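Local structure of VP1 (Polyomavirus HPyV7, 4PCH) at the interface of chains A and B. The protein forms the outer shell of the T=7 icosahedral virion as the pentameric, jelly-roll major capsid protein, which also takes part in attachment to host cells. Coordinates in Å, arbitrary orientation; residue numbers count along the deposited sequence, not the author numbering. Chains: chain A/B, VP1.

Contact 1: the interface of chains A and B. Residues chain A 203-205; chain B 121, 181, 184-187, 208-210.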
ATOM      1  N   GLY A 203      -2.495 -18.139  -0.621  1.00 14.50           N
ATOM      2  CA  GLY A 203      -1.351 -19.009  -0.772  1.00 14.74           C
ATOM      3  C   GLY A 203      -1.484 -20.102   0.231  1.00 18.74           C
ATOM      4  O   GLY A 203      -2.454 -20.140   0.976  1.00 24.10           O
ATOM      5  N   ASN A 204      -0.512 -20.980   0.294  1.00 15.16           N
ATOM      6  CA  ASN A 204      -0.574 -22.055   1.308  1.00 15.86           C
ATOM      7  C   ASN A 204       0.597 -22.062   2.271  1.00 17.28           C
ATOM      8  O   ASN A 204       0.921 -23.102   2.872  1.00 17.14           O
ATOM      9  CB  ASN A 204      -0.789 -23.435   0.639  1.00 14.61           C
ATOM     10  CG  ASN A 204       0.398 -23.907  -0.143  1.00 14.46           C
ATOM     11  OD1 ASN A 204       1.278 -23.131  -0.492  1.00 14.15           O
ATOM     12  ND2 ASN A 204       0.437 -25.197  -0.425  1.00 15.30           N
ATOM     13  N   GLN A 205       1.212 -20.891   2.474  1.00 17.67           N
ATOM     14  CA  GLN A 205       2.343 -20.809   3.389  1.00 19.15           C
ATOM     15  C   GLN A 205       2.089 -19.936   4.619  1.00 20.13           C
ATOM     16  O   GLN A 205       2.843 -20.014   5.563  1.00 25.18           O
ATOM     17  CB  GLN A 205       3.583 -20.312   2.662  1.00 22.11           C
ATOM     18  CG  GLN A 205       4.128 -21.301   1.643  1.00 21.94           C
ATOM     19  CD  GLN A 205       5.329 -20.753   0.901  1.00 20.34           C
ATOM     20  OE1 GLN A 205       5.201 -19.875   0.080  1.00 22.49           O
ATOM     21  NE2 GLN A 205       6.487 -21.275   1.201  1.00 22.64           N
TER
ATOM     22  N   TRP B 121       2.356 -18.077  -8.741  1.00 11.40           N
ATOM     23  CA  TRP B 121       3.401 -19.068  -8.945  1.00  9.97           C
ATOM     24  C   TRP B 121       3.157 -20.273  -8.039  1.00 10.90           C
ATOM     25  O   TRP B 121       2.522 -20.173  -6.965  1.00 11.93           O
ATOM     26  CB  TRP B 121       4.814 -18.475  -8.724  1.00 10.29           C
ATOM     27  CG  TRP B 121       5.047 -17.990  -7.339  1.00 13.00           C
ATOM     28  CD1 TRP B 121       4.965 -16.686  -6.896  1.00 12.91           C
ATOM     29  CD2 TRP B 121       5.402 -18.783  -6.193  1.00 14.14           C
ATOM     30  NE1 TRP B 121       5.214 -16.642  -5.552  1.00 15.44           N
ATOM     31  CE2 TRP B 121       5.488 -17.907  -5.094  1.00 18.73           C
ATOM     32  CE3 TRP B 121       5.635 -20.150  -5.988  1.00 15.31           C
ATOM     33  CZ2 TRP B 121       5.799 -18.348  -3.804  1.00 16.36           C
ATOM     34  CZ3 TRP B 121       5.956 -20.595  -4.717  1.00 15.33           C
ATOM     35  CH2 TRP B 121       6.029 -19.688  -3.630  1.00 20.23           C
ATOM     36  N   ASN B 181      -2.484 -30.124  -2.660  1.00 14.76           N
ATOM     37  CA  ASN B 181      -1.184 -29.467  -2.768  1.00 14.71           C
ATOM     38  C   ASN B 181      -0.293 -29.625  -1.545  1.00 15.79           C
ATOM     39  O   ASN B 181       0.424 -28.684  -1.177  1.00 16.16           O
ATOM     40  CB  ASN B 181      -1.365 -27.985  -3.109  1.00 13.40           C
ATOM     41  CG  ASN B 181      -1.823 -27.806  -4.515  1.00 13.51           C
ATOM     42  OD1 ASN B 181      -1.192 -28.338  -5.439  1.00 13.33           O
ATOM     43  ND2 ASN B 181      -2.947 -27.124  -4.703  1.00 13.12           N
ATOM     44  N   THR B 184       3.364 -29.002  -2.660  1.00 13.42           N
ATOM     45  CA  THR B 184       3.529 -27.837  -3.508  1.00 13.52           C
ATOM     46  C   THR B 184       3.392 -26.592  -2.614  1.00 14.42           C
ATOM     47  O   THR B 184       2.622 -26.609  -1.625  1.00 15.83           O
ATOM     48  CB  THR B 184       2.447 -27.836  -4.617  1.00 13.95           C
ATOM     49  OG1 THR B 184       2.725 -28.886  -5.542  1.00 15.45           O
ATOM     50  CG2 THR B 184       2.359 -26.499  -5.354  1.00 14.13           C
ATOM     51  N   ARG B 185       4.163 -25.546  -2.919  1.00 14.38           N
ATOM     52  CA  ARG B 185       3.929 -24.221  -2.336  1.00 12.32           C
ATOM     53  C   ARG B 185       3.445 -23.322  -3.426  1.00 12.81           C
ATOM     54  O   ARG B 185       3.942 -23.387  -4.569  1.00 13.52           O
ATOM     55  CB  ARG B 185       5.201 -23.626  -1.729  1.00 12.58           C
ATOM     56  CG  ARG B 185       5.919 -24.531  -0.762  1.00 13.38           C
ATOM     57  CD  ARG B 185       5.089 -25.083   0.370  1.00 14.72           C
ATOM     58  NE  ARG B 185       6.001 -25.831   1.229  1.00 16.74           N
ATOM     59  CZ  ARG B 185       5.941 -27.108   1.569  1.00 16.81           C
ATOM     60  NH1 ARG B 185       4.901 -27.883   1.251  1.00 17.38           N
ATOM     61  NH2 ARG B 185       6.923 -27.611   2.317  1.00 18.93           N
ATOM     62  N   TYR B 186       2.447 -22.466  -3.113  1.00 12.04           N
ATOM     63  CA  TYR B 186       1.923 -21.549  -4.125  1.00 12.70           C
ATOM     64  C   TYR B 186       1.483 -20.236  -3.500  1.00 12.23           C
ATOM     65  O   TYR B 186       1.246 -20.153  -2.290  1.00 15.46           O
ATOM     66  CB  TYR B 186       0.745 -22.164  -4.914  1.00 13.69           C
ATOM     67  CG  TYR B 186      -0.477 -22.477  -4.094  1.00 12.06           C
ATOM     68  CD1 TYR B 186      -1.391 -21.490  -3.750  1.00 12.12           C
ATOM     69  CD2 TYR B 186      -0.737 -23.774  -3.663  1.00 12.88           C
ATOM     70  CE1 TYR B 186      -2.511 -21.792  -2.995  1.00 12.28           C
ATOM     71  CE2 TYR B 186      -1.855 -24.077  -2.918  1.00 12.78           C
ATOM     72  CZ  TYR B 186      -2.744 -23.089  -2.583  1.00 12.89           C
ATOM     73  OH  TYR B 186      -3.854 -23.406  -1.826  1.00 15.32           O
ATOM     74  N   PHE B 187       1.378 -19.232  -4.356  1.00 13.04           N
ATOM     75  CA  PHE B 187       0.914 -17.901  -3.956  1.00 13.04           C
ATOM     76  C   PHE B 187       0.277 -17.224  -5.159  1.00 13.62           C
ATOM     77  O   PHE B 187       0.812 -17.284  -6.286  1.00 11.70           O
ATOM     78  CB  PHE B 187       2.089 -17.036  -3.498  1.00 15.97           C
ATOM     79  CG  PHE B 187       1.660 -15.643  -3.074  1.00 19.23           C
ATOM     80  CD1 PHE B 187       0.980 -15.453  -1.893  1.00 20.51           C
ATOM     81  CD2 PHE B 187       1.881 -14.567  -3.888  1.00 26.15           C
ATOM     82  CE1 PHE B 187       0.547 -14.188  -1.509  1.00 26.89           C
ATOM     83  CE2 PHE B 187       1.456 -13.296  -3.521  1.00 23.98           C
ATOM     84  CZ  PHE B 187       0.792 -13.114  -2.333  1.00 23.61           C
ATOM     85  N   THR B 208      12.469 -16.809  -1.501  1.00 17.00           N
ATOM     86  CA  THR B 208      11.253 -17.371  -0.951  1.00 17.32           C
ATOM     87  C   THR B 208      11.574 -18.736  -0.346  1.00 16.71           C
ATOM     88  O   THR B 208      11.860 -19.655  -1.081  1.00 16.52           O
ATOM     89  CB  THR B 208      10.214 -17.547  -2.069  1.00 18.71           C
ATOM     90  OG1 THR B 208       9.894 -16.249  -2.635  1.00 21.12           O
ATOM     91  CG2 THR B 208       8.974 -18.226  -1.539  1.00 22.05           C
ATOM     92  N   PRO B 209      11.486 -18.871   0.984  1.00 16.76           N
ATOM     93  CA  PRO B 209      11.671 -20.204   1.539  1.00 17.74           C
ATOM     94  C   PRO B 209      10.506 -21.116   1.187  1.00 17.10           C
ATOM     95  O   PRO B 209       9.372 -20.673   1.027  1.00 15.31           O
ATOM     96  CB  PRO B 209      11.743 -19.948   3.034  1.00 21.36           C
ATOM     97  CG  PRO B 209      10.904 -18.740   3.241  1.00 22.14           C
ATOM     98  CD  PRO B 209      11.142 -17.888   2.030  1.00 20.68           C
ATOM     99  N   LEU B 210      10.801 -22.404   1.095  1.00 14.76           N
ATOM    100  CA  LEU B 210       9.792 -23.398   0.780  1.00 14.91           C
ATOM    101  C   LEU B 210       9.615 -24.408   1.900  1.00 15.12           C
ATOM    102  O   LEU B 210       8.864 -25.375   1.766  1.00 18.29           O
ATOM    103  CB  LEU B 210      10.194 -24.120  -0.499  1.00 14.43           C
ATOM    104  CG  LEU B 210      10.298 -23.314  -1.788  1.00 14.98           C
ATOM    105  CD1 LEU B 210      10.879 -24.137  -2.914  1.00 13.87           C
ATOM    106  CD2 LEU B 210       8.944 -22.732  -2.226  1.00 15.39           C
TER
HETATM  107  O   HOH W   1      -4.984 -21.313  -0.679  1.00 20.63           O
HETATM  108  O   HOH W   2       2.589 -18.772  -0.523  1.00 24.86           O

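Contact 2: the interface of chains A and B. Residues chain A 94, 198-202; chain B 118, 187-191.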
ATOM      1  N   PHE A  94     -10.558 -17.715  -5.129  1.00 13.59           N
ATOM      2  CA  PHE A  94     -11.118 -16.767  -6.104  1.00 12.40           C
ATOM      3  C   PHE A  94     -10.263 -16.705  -7.380  1.00 11.87           C
ATOM      4  O   PHE A  94      -9.068 -16.945  -7.326  1.00 14.98           O
ATOM      5  CB  PHE A  94     -11.204 -15.384  -5.467  1.00 13.33           C
ATOM      6  CG  PHE A  94     -12.074 -14.433  -6.243  1.00 15.72           C
ATOM      7  CD1 PHE A  94     -13.430 -14.687  -6.386  1.00 14.21           C
ATOM      8  CD2 PHE A  94     -11.539 -13.309  -6.828  1.00 14.81           C
ATOM      9  CE1 PHE A  94     -14.250 -13.821  -7.095  1.00 17.47           C
ATOM     10  CE2 PHE A  94     -12.360 -12.438  -7.536  1.00 13.96           C
ATOM     11  CZ  PHE A  94     -13.699 -12.696  -7.666  1.00 15.72           C
ATOM     12  N   PRO A 198     -10.979  -4.464  -6.173  1.00 12.53           N
ATOM     13  CA  PRO A 198     -10.581  -5.372  -5.113  1.00 11.96           C
ATOM     14  C   PRO A 198      -9.182  -5.969  -5.343  1.00 13.09           C
ATOM     15  O   PRO A 198      -8.734  -6.159  -6.488  1.00 10.98           O
ATOM     16  CB  PRO A 198     -11.604  -6.490  -5.209  1.00 13.64           C
ATOM     17  CG  PRO A 198     -11.931  -6.557  -6.660  1.00 12.92           C
ATOM     18  CD  PRO A 198     -11.874  -5.114  -7.136  1.00 11.93           C
ATOM     19  N   VAL A 199      -8.521  -6.283  -4.228  1.00 12.50           N
ATOM     20  CA  VAL A 199      -7.270  -7.017  -4.252  1.00 13.82           C
ATOM     21  C   VAL A 199      -7.390  -8.190  -3.301  1.00 16.86           C
ATOM     22  O   VAL A 199      -7.699  -7.993  -2.119  1.00 19.39           O
ATOM     23  CB  VAL A 199      -6.110  -6.137  -3.773  1.00 14.97           C
ATOM     24  CG1 VAL A 199      -4.794  -6.922  -3.851  1.00 15.15           C
ATOM     25  CG2 VAL A 199      -6.063  -4.862  -4.600  1.00 16.86           C
ATOM     26  N   VAL A 200      -7.157  -9.400  -3.808  1.00 13.06           N
ATOM     27  CA  VAL A 200      -7.362 -10.641  -3.052  1.00 14.51           C
ATOM     28  C   VAL A 200      -6.038 -11.363  -3.169  1.00 17.78           C
ATOM     29  O   VAL A 200      -5.537 -11.529  -4.274  1.00 17.56           O
ATOM     30  CB  VAL A 200      -8.491 -11.518  -3.661  1.00 14.40           C
ATOM     31  CG1 VAL A 200      -8.440 -12.963  -3.172  1.00 23.64           C
ATOM     32  CG2 VAL A 200      -9.857 -10.925  -3.319  1.00 18.91           C
ATOM     33  N   SER A 201      -5.449 -11.793  -2.059  1.00 12.37           N
ATOM     34  CA  SER A 201      -4.280 -12.659  -2.179  0.50 13.81           C
ATOM     35  C   SER A 201      -4.527 -13.957  -1.435  1.00 15.73           C
ATOM     36  O   SER A 201      -5.386 -14.029  -0.544  1.00 14.35           O
ATOM     37  CB  SER A 201      -3.015 -11.979  -1.684  0.50 16.46           C
ATOM     38  OG  SER A 201      -3.071 -11.749  -0.295  0.50 15.78           O
ATOM     39  N   TYR A 202      -3.806 -15.001  -1.852  1.00 12.26           N
ATOM     40  CA  TYR A 202      -3.967 -16.318  -1.257  1.00 13.32           C
ATOM     41  C   TYR A 202      -2.689 -17.134  -1.458  1.00 14.74           C
ATOM     42  O   TYR A 202      -1.871 -16.835  -2.322  1.00 14.00           O
ATOM     43  CB  TYR A 202      -5.155 -17.049  -1.900  1.00 13.44           C
ATOM     44  CG  TYR A 202      -5.029 -17.238  -3.393  1.00 11.83           C
ATOM     45  CD1 TYR A 202      -4.352 -18.322  -3.933  1.00 13.22           C
ATOM     46  CD2 TYR A 202      -5.572 -16.311  -4.267  1.00 13.35           C
ATOM     47  CE1 TYR A 202      -4.243 -18.482  -5.317  1.00 12.52           C
ATOM     48  CE2 TYR A 202      -5.449 -16.447  -5.633  1.00 10.83           C
ATOM     49  CZ  TYR A 202      -4.793 -17.547  -6.158  1.00 12.85           C
ATOM     50  OH  TYR A 202      -4.657 -17.711  -7.523  1.00 11.68           O
TER
ATOM     51  N   LEU B 118      -3.754 -11.061 -12.449  1.00 10.66           N
ATOM     52  CA  LEU B 118      -3.420 -12.248 -11.663  1.00  8.91           C
ATOM     53  C   LEU B 118      -1.921 -12.438 -11.703  1.00 10.77           C
ATOM     54  O   LEU B 118      -1.339 -12.438 -12.788  1.00 11.72           O
ATOM     55  CB  LEU B 118      -4.104 -13.478 -12.224  1.00  8.96           C
ATOM     56  CG  LEU B 118      -3.655 -14.851 -11.676  1.00 10.84           C
ATOM     57  CD1 LEU B 118      -3.979 -14.954 -10.185  1.00 11.74           C
ATOM     58  CD2 LEU B 118      -4.234 -16.016 -12.463  1.00 13.34           C
ATOM     59  N   PHE B 187       1.378 -19.232  -4.356  1.00 13.04           N
ATOM     60  CA  PHE B 187       0.914 -17.901  -3.956  1.00 13.04           C
ATOM     61  C   PHE B 187       0.277 -17.224  -5.159  1.00 13.62           C
ATOM     62  O   PHE B 187       0.812 -17.284  -6.286  1.00 11.70           O
ATOM     63  CB  PHE B 187       2.089 -17.036  -3.498  1.00 15.97           C
ATOM     64  CG  PHE B 187       1.660 -15.643  -3.074  1.00 19.23           C
ATOM     65  CD1 PHE B 187       0.980 -15.453  -1.893  1.00 20.51           C
ATOM     66  CD2 PHE B 187       1.881 -14.567  -3.888  1.00 26.15           C
ATOM     67  CE1 PHE B 187       0.547 -14.188  -1.509  1.00 26.89           C
ATOM     68  CE2 PHE B 187       1.456 -13.296  -3.521  1.00 23.98           C
ATOM     69  CZ  PHE B 187       0.792 -13.114  -2.333  1.00 23.61           C
ATOM     70  N   GLY B 188      -0.849 -16.551  -4.920  1.00 13.40           N
ATOM     71  CA  GLY B 188      -1.513 -15.821  -5.972  1.00 11.96           C
ATOM     72  C   GLY B 188      -2.094 -14.519  -5.488  1.00 12.05           C
ATOM     73  O   GLY B 188      -2.412 -14.380  -4.312  1.00 12.15           O
ATOM     74  N   ARG B 189      -2.169 -13.556  -6.398  1.00 11.32           N
ATOM     75  CA  ARG B 189      -2.782 -12.251  -6.126  0.50 12.63           C
ATOM     76  C   ARG B 189      -3.680 -11.868  -7.296  1.00 11.33           C
ATOM     77  O   ARG B 189      -3.230 -11.865  -8.429  1.00 11.07           O
ATOM     78  CB  ARG B 189      -1.701 -11.183  -5.939  0.50 12.93           C
ATOM     79  CG  ARG B 189      -2.212  -9.748  -5.860  0.50 15.83           C
ATOM     80  CD  ARG B 189      -1.147  -8.805  -5.316  0.50 18.44           C
ATOM     81  NE  ARG B 189      -0.203  -8.305  -6.320  0.50 22.54           N
ATOM     82  CZ  ARG B 189      -0.331  -7.124  -6.923  0.50 24.08           C
ATOM     83  NH1 ARG B 189      -1.352  -6.350  -6.631  0.50 29.98           N
ATOM     84  NH2 ARG B 189       0.559  -6.721  -7.809  0.50 32.20           N
ATOM     85  N   VAL B 190      -4.937 -11.535  -7.005  1.00 11.23           N
ATOM     86  CA  VAL B 190      -5.913 -11.129  -8.030  1.00 12.70           C
ATOM     87  C   VAL B 190      -6.235  -9.651  -7.766  1.00 11.41           C
ATOM     88  O   VAL B 190      -6.446  -9.266  -6.620  1.00 13.06           O
ATOM     89  CB  VAL B 190      -7.208 -11.964  -7.921  1.00 13.77           C
ATOM     90  CG1 VAL B 190      -8.314 -11.456  -8.855  1.00 14.95           C
ATOM     91  CG2 VAL B 190      -6.929 -13.434  -8.191  1.00 14.97           C
ATOM     92  N   VAL B 191      -6.340  -8.866  -8.840  1.00 11.55           N
ATOM     93  CA  VAL B 191      -6.798  -7.494  -8.748  1.00 11.56           C
ATOM     94  C   VAL B 191      -7.980  -7.381  -9.677  1.00 10.95           C
ATOM     95  O   VAL B 191      -7.914  -7.857 -10.808  1.00 10.39           O
ATOM     96  CB  VAL B 191      -5.692  -6.522  -9.216  1.00 12.07           C
ATOM     97  CG1 VAL B 191      -6.187  -5.093  -9.105  1.00 12.38           C
ATOM     98  CG2 VAL B 191      -4.444  -6.716  -8.364  1.00 13.98           C
TER

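Contact 1: the interface of chains A and B
Where one edge strand of a VP1 jelly roll runs out against its neighbour in the pentamer, side-chain amides take over the pairing that the backbone has begun with an antiparallel bridge of A:Gly203 to B:Phe187. A:Asn204 still gives its backbone N to B:Tyr186 O (3.2 Å), and its carboxamide then copies a peptide group: OD1 accepts the backbone N of B:Tyr186 at 2.9 Å, and ND2 donates to B:Thr184 O at 2.9 Å. The ND2 bond is nearly straight, 166° at the hydrogen, and lies in the amide plane, although it reaches the B:Thr184 carbonyl from above its plane. Bonds at both ends fix the rotation of this amide; CG takes the crowded position between backbone N and carbonyl carbon (chi1 69°). A:Gln205, extended beyond CG, reaches into chain B alongside A:Asn204, further towards strand 208-209, and its NE2 meets B:Pro209 O in the carbonyl plane at 3.0 Å. Flat-group packing reinforces these bonds. The A:Asn204 amide lies over one face of the B:Tyr186 ring, planes 20° apart and CG 3.9 Å from the centroid, offset toward the rim, while A:Gly203 CA packs against CE1 (3.7 Å). The A:Gln205 amide crosses the aliphatic part of B:Arg185, whose guanidinium grips B:Leu210 O side-on through NE and NH2, which probably steadies the arginine as a support. One water bridges A:Gln205 OE1 and B:Tyr186 O, another A:Gly203 O and the B:Tyr186 phenol OH. Within this jelly-roll core of a longer VP1, the patch joins the end of strand 199-203 and the following loop of chain A to the start of strand 184-191 and strand 208-209 of chain B.

Contact 2: the interface of chains A and B
Intermolecular antiparallel beta-pairing, here between jelly-roll subunits of the polyomavirus VP1 pentamer, joins strand 199-203 of chain A to strand 184-191 of chain B. B:Val190 buries 73 Å², more than any other residue of the patch, and its N and O both bond to A:Val200, a closed antiparallel pair. Its N donates to A:Val200 O at 2.8 Å, nearly along the C=O axis and almost straight (172° at the hydrogen), while its O accepts A:Val200 N at 2.9 Å in the carbonyl plane. With CG1 anti to the backbone N (chi1 173°), its branched side chain points to the same side of the paired strands as A:Val200, towards A:Phe94, whose carbonyl O lies 4.2 Å from B:Val190 CG2.

A:Tyr202, with 60 Å² hidden, repeats the two-bond pairing two residues along: its N donates to B:Gly188 O (2.9 Å) and its O accepts B:Gly188 N (2.8 Å). CG sits in the crowded position between backbone N and carbonyl carbon (chi1 59°), which lays the phenol ring across the neighbouring strand. B:Gly188 CA packs over one ring face, 3.9 Å from the centroid and offset toward the rim, so the main chain at a residue without a side chain meets the ring directly. The tip of the tyrosine continues to B:Leu118, where OH touches CD1 with the side chains crossing at about a right angle.

A:Val199 buries 43 Å² on the opposite side of the sheet from B:Val190, its CG1, anti to the backbone N, lying alongside the B:Val190 carbonyl. On that side too, B:Phe187 has CG anti to its backbone N, which swings the ring so that its CD1 side passes the A:Tyr202 carbonyl and its CZ end comes to A:Ser201 CB, 4.0 Å away.

Contact 1 and contact 2 are successive stretches of one strand-to-strand seam, their C-alpha centres about 14 Å apart. B:Phe187 belongs to both, and each draws on strand 199-203 of chain A and strand 184-191 of chain B. The pairing in contact 2 runs through the main chains, and contact 1 is its fading end, where side chains take a share. Together they extend a beta-sheet from one subunit into the next. Because the join is not an exact two-fold, each copy can offer different surfaces to its two neighbours, as closing a ring of five VP1 subunits requires.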